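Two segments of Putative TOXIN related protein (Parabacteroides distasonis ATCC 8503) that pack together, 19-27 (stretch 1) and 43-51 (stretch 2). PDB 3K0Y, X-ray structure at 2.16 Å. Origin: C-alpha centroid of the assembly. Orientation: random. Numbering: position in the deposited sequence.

Stretch 1, residues 19-27: VPEGNNVYY
Stretch 2, residues 43-51: YPNYQPKPN

Stretch 1 is a β-hairpin, and stretch 2, an irregular segment with prolines at 44, 48 and 50, packs against it. Together they bury 433 Å². Val 19, extended (φ/ψ −118/105°), pairs with Tyr 27 in the hairpin: Val 19 N to Tyr 27 O is 2.8 Å and Tyr 27 N to Val 19 O 2.9 Å. Its side chain (t) points away from stretch 2.

Pro 20 (−59/162°, C-gamma exo) points toward it. Its compact, apolar ring lies against the backbone of stretch 2: Pro 20 CG is 3.5 Å from Lys 49 C and 4.1 Å from Pro 48 CB. Pro 20 CA and Pro 48 CA are 5.6 Å apart.

Glu 21 (m) faces away, as suits its charge, while its N bonds to Val 25 O (2.9 Å). A type II' turn follows from Gly 22 to Val 25, closed by Val 25 N to Gly 22 O at 2.8 Å; Asn 23 takes its positive φ (48/−116°), a conformation usually left to glycine. Asn 24 (−108/22°, m) has its CA 5.5 Å from Gln 47 CA and 3.8 Å from Pro 48 CD; Asn 24 CB sits 3.7 Å from Tyr 46 O. In stretch 2, a type I turn from Tyr 43 to Tyr 46 (Tyr 46 N to Tyr 43 O 3.3 Å) leads into extended Tyr 46 (−63/136°), Gln 47 (−105/104°) and Pro 48 (−73/143°). Gln 47 (t, p) starts away but curls its amide back toward the hairpin turn.

Val 25 (t) turns outward, leaving its O 3.8 Å from Pro 48 CG. Tyr 26 (−160/154°, p) points inward: its CB meets Pro 48 CB at 3.4 Å, and its CE1 lies 3.6 Å from Tyr 46 CD2. The Tyr 46 ring (t) packs obliquely, planes at 54°. Buried Pro 48 (C-gamma endo) touches both Pro 20 and Tyr 26. A water bridges Tyr 26 OH (2.8 Å) and Tyr 43 O (2.9 Å), to which it donates.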

# COMPACT_ATOMS: atom_id res chain seq x y z
N VAL A 19 -2.87 8.68 11.71
CA VAL A 19 -1.82 9.58 12.21
C VAL A 19 -1.95 9.76 13.72
O VAL A 19 -2.85 10.45 14.16
CB VAL A 19 -1.85 10.95 11.51
CG1 VAL A 19 -0.65 11.77 11.97
CG2 VAL A 19 -1.83 10.77 9.96
N PRO A 20 -1.06 9.12 14.50
CA PRO A 20 -1.08 9.30 15.98
C PRO A 20 -0.90 10.73 16.47
O PRO A 20 -0.42 11.57 15.73
CB PRO A 20 0.12 8.46 16.44
CG PRO A 20 0.28 7.42 15.36
CD PRO A 20 -0.04 8.14 14.10
N GLU A 21 -1.27 10.99 17.72
CA GLU A 21 -0.96 12.26 18.39
C GLU A 21 -0.48 12.12 19.85
O GLU A 21 0.46 12.79 20.27
CB GLU A 21 -2.18 13.16 18.35
CG GLU A 21 -2.53 13.67 16.97
CD GLU A 21 -3.83 14.41 16.97
OE1 GLU A 21 -4.77 13.90 17.62
OE2 GLU A 21 -3.91 15.50 16.34
N GLY A 22 -1.17 11.29 20.62
CA GLY A 22 -0.78 11.00 22.00
C GLY A 22 -1.66 9.91 22.60
O GLY A 22 -2.87 9.86 22.32
N ASN A 23 -1.06 9.05 23.42
CA ASN A 23 -1.70 7.84 23.94
C ASN A 23 -2.37 7.04 22.81
O ASN A 23 -1.70 6.55 21.91
CB ASN A 23 -2.71 8.19 25.06
CG ASN A 23 -2.07 8.91 26.23
OD1 ASN A 23 -1.22 9.79 26.05
ND2 ASN A 23 -2.49 8.57 27.44
N ASN A 24 -3.70 6.91 22.85
CA ASN A 24 -4.43 6.20 21.82
C ASN A 24 -5.22 7.16 20.94
O ASN A 24 -6.19 6.74 20.30
CB ASN A 24 -5.39 5.18 22.47
CG ASN A 24 -4.66 4.00 23.11
OD1 ASN A 24 -3.42 3.86 23.02
ND2 ASN A 24 -5.43 3.13 23.76
N VAL A 25 -4.81 8.43 20.90
CA VAL A 25 -5.44 9.46 20.04
C VAL A 25 -4.80 9.53 18.65
O VAL A 25 -3.59 9.49 18.50
CB VAL A 25 -5.41 10.90 20.68
CG1 VAL A 25 -6.05 11.92 19.74
CG2 VAL A 25 -6.13 10.93 22.03
N TYR A 26 -5.65 9.69 17.64
CA TYR A 26 -5.20 9.68 16.25
C TYR A 26 -6.21 10.36 15.36
O TYR A 26 -7.40 10.39 15.69
CB TYR A 26 -4.98 8.23 15.78
CG TYR A 26 -6.25 7.40 15.68
CD1 TYR A 26 -6.82 6.79 16.80
CD2 TYR A 26 -6.90 7.25 14.46
CE1 TYR A 26 -8.00 6.03 16.70
CE2 TYR A 26 -8.07 6.50 14.34
CZ TYR A 26 -8.61 5.89 15.46
OH TYR A 26 -9.77 5.16 15.30
N TYR A 27 -5.76 10.89 14.24
CA TYR A 27 -6.70 11.25 13.17
C TYR A 27 -6.41 10.43 11.91
O TYR A 27 -5.44 9.69 11.87
CB TYR A 27 -6.75 12.75 12.92
CG TYR A 27 -5.54 13.36 12.27
CD1 TYR A 27 -5.44 13.43 10.89
CD2 TYR A 27 -4.53 13.91 13.02
CE1 TYR A 27 -4.37 14.01 10.30
CE2 TYR A 27 -3.45 14.50 12.44
CZ TYR A 27 -3.37 14.55 11.08
OH TYR A 27 -2.28 15.12 10.49
N TYR A 43 -14.28 1.34 18.51
CA TYR A 43 -13.03 0.70 19.00
C TYR A 43 -12.16 1.64 19.85
O TYR A 43 -11.11 2.12 19.39
CB TYR A 43 -12.14 0.29 17.86
CG TYR A 43 -12.57 -0.71 16.83
CD1 TYR A 43 -13.88 -0.77 16.32
CD2 TYR A 43 -11.59 -1.56 16.24
CE1 TYR A 43 -14.21 -1.69 15.31
CE2 TYR A 43 -11.91 -2.46 15.24
CZ TYR A 43 -13.21 -2.52 14.77
OH TYR A 43 -13.50 -3.43 13.77
N PRO A 44 -12.54 1.90 21.11
CA PRO A 44 -11.76 2.89 21.83
C PRO A 44 -10.35 2.43 22.23
O PRO A 44 -9.53 3.27 22.60
CB PRO A 44 -12.62 3.20 23.06
CG PRO A 44 -13.44 1.95 23.25
CD PRO A 44 -13.73 1.47 21.85
N ASN A 45 -10.08 1.12 22.14
CA ASN A 45 -8.80 0.56 22.55
C ASN A 45 -7.87 0.32 21.36
O ASN A 45 -6.87 -0.36 21.49
CB ASN A 45 -9.02 -0.76 23.32
CG ASN A 45 -9.76 -0.55 24.63
OD1 ASN A 45 -9.54 0.44 25.30
ND2 ASN A 45 -10.65 -1.46 24.97
N TYR A 46 -8.20 0.90 20.22
CA TYR A 46 -7.40 0.82 19.01
C TYR A 46 -6.06 1.51 19.28
O TYR A 46 -6.03 2.59 19.85
CB TYR A 46 -8.13 1.55 17.86
CG TYR A 46 -7.34 1.58 16.58
CD1 TYR A 46 -7.24 0.44 15.78
CD2 TYR A 46 -6.65 2.71 16.20
CE1 TYR A 46 -6.48 0.44 14.62
CE2 TYR A 46 -5.89 2.72 15.03
CZ TYR A 46 -5.81 1.57 14.26
OH TYR A 46 -5.07 1.57 13.08
N GLN A 47 -4.98 0.89 18.85
CA GLN A 47 -3.66 1.46 19.06
C GLN A 47 -3.13 2.06 17.75
O GLN A 47 -2.77 1.33 16.84
CB GLN A 47 -2.70 0.41 19.64
CG GLN A 47 -1.26 0.94 19.93
CD GLN A 47 -1.19 2.00 21.05
OE1 GLN A 47 -0.64 3.10 20.84
NE2 GLN A 47 -1.75 1.69 22.24
N PRO A 48 -3.15 3.39 17.63
CA PRO A 48 -2.65 3.97 16.41
C PRO A 48 -1.15 3.86 16.35
O PRO A 48 -0.49 3.92 17.40
CB PRO A 48 -3.13 5.42 16.49
CG PRO A 48 -3.33 5.69 17.97
CD PRO A 48 -3.61 4.38 18.61
N LYS A 49 -0.64 3.62 15.16
CA LYS A 49 0.78 3.50 14.90
C LYS A 49 1.19 4.47 13.80
O LYS A 49 0.38 4.78 12.93
CB LYS A 49 1.14 2.07 14.47
CG LYS A 49 0.99 1.00 15.53
CD LYS A 49 0.71 -0.37 14.84
CE LYS A 49 0.38 -1.47 15.87
NZ LYS A 49 -0.66 -2.39 15.27
N PRO A 50 2.43 4.94 13.84
CA PRO A 50 2.88 5.81 12.75
C PRO A 50 2.94 5.03 11.43
O PRO A 50 3.29 3.86 11.43
CB PRO A 50 4.31 6.21 13.19
CG PRO A 50 4.77 4.99 13.96
CD PRO A 50 3.54 4.59 14.75
N ASN A 51 2.56 5.66 10.34
CA ASN A 51 2.76 5.08 9.00
C ASN A 51 2.04 3.74 8.74
O ASN A 51 2.62 2.79 8.22
CB ASN A 51 4.26 4.99 8.75
CG ASN A 51 4.96 6.31 9.06
OD1 ASN A 51 5.73 6.40 10.01
ND2 ASN A 51 4.62 7.34 8.31
O HOH W 1 -10.89 4.47 17.74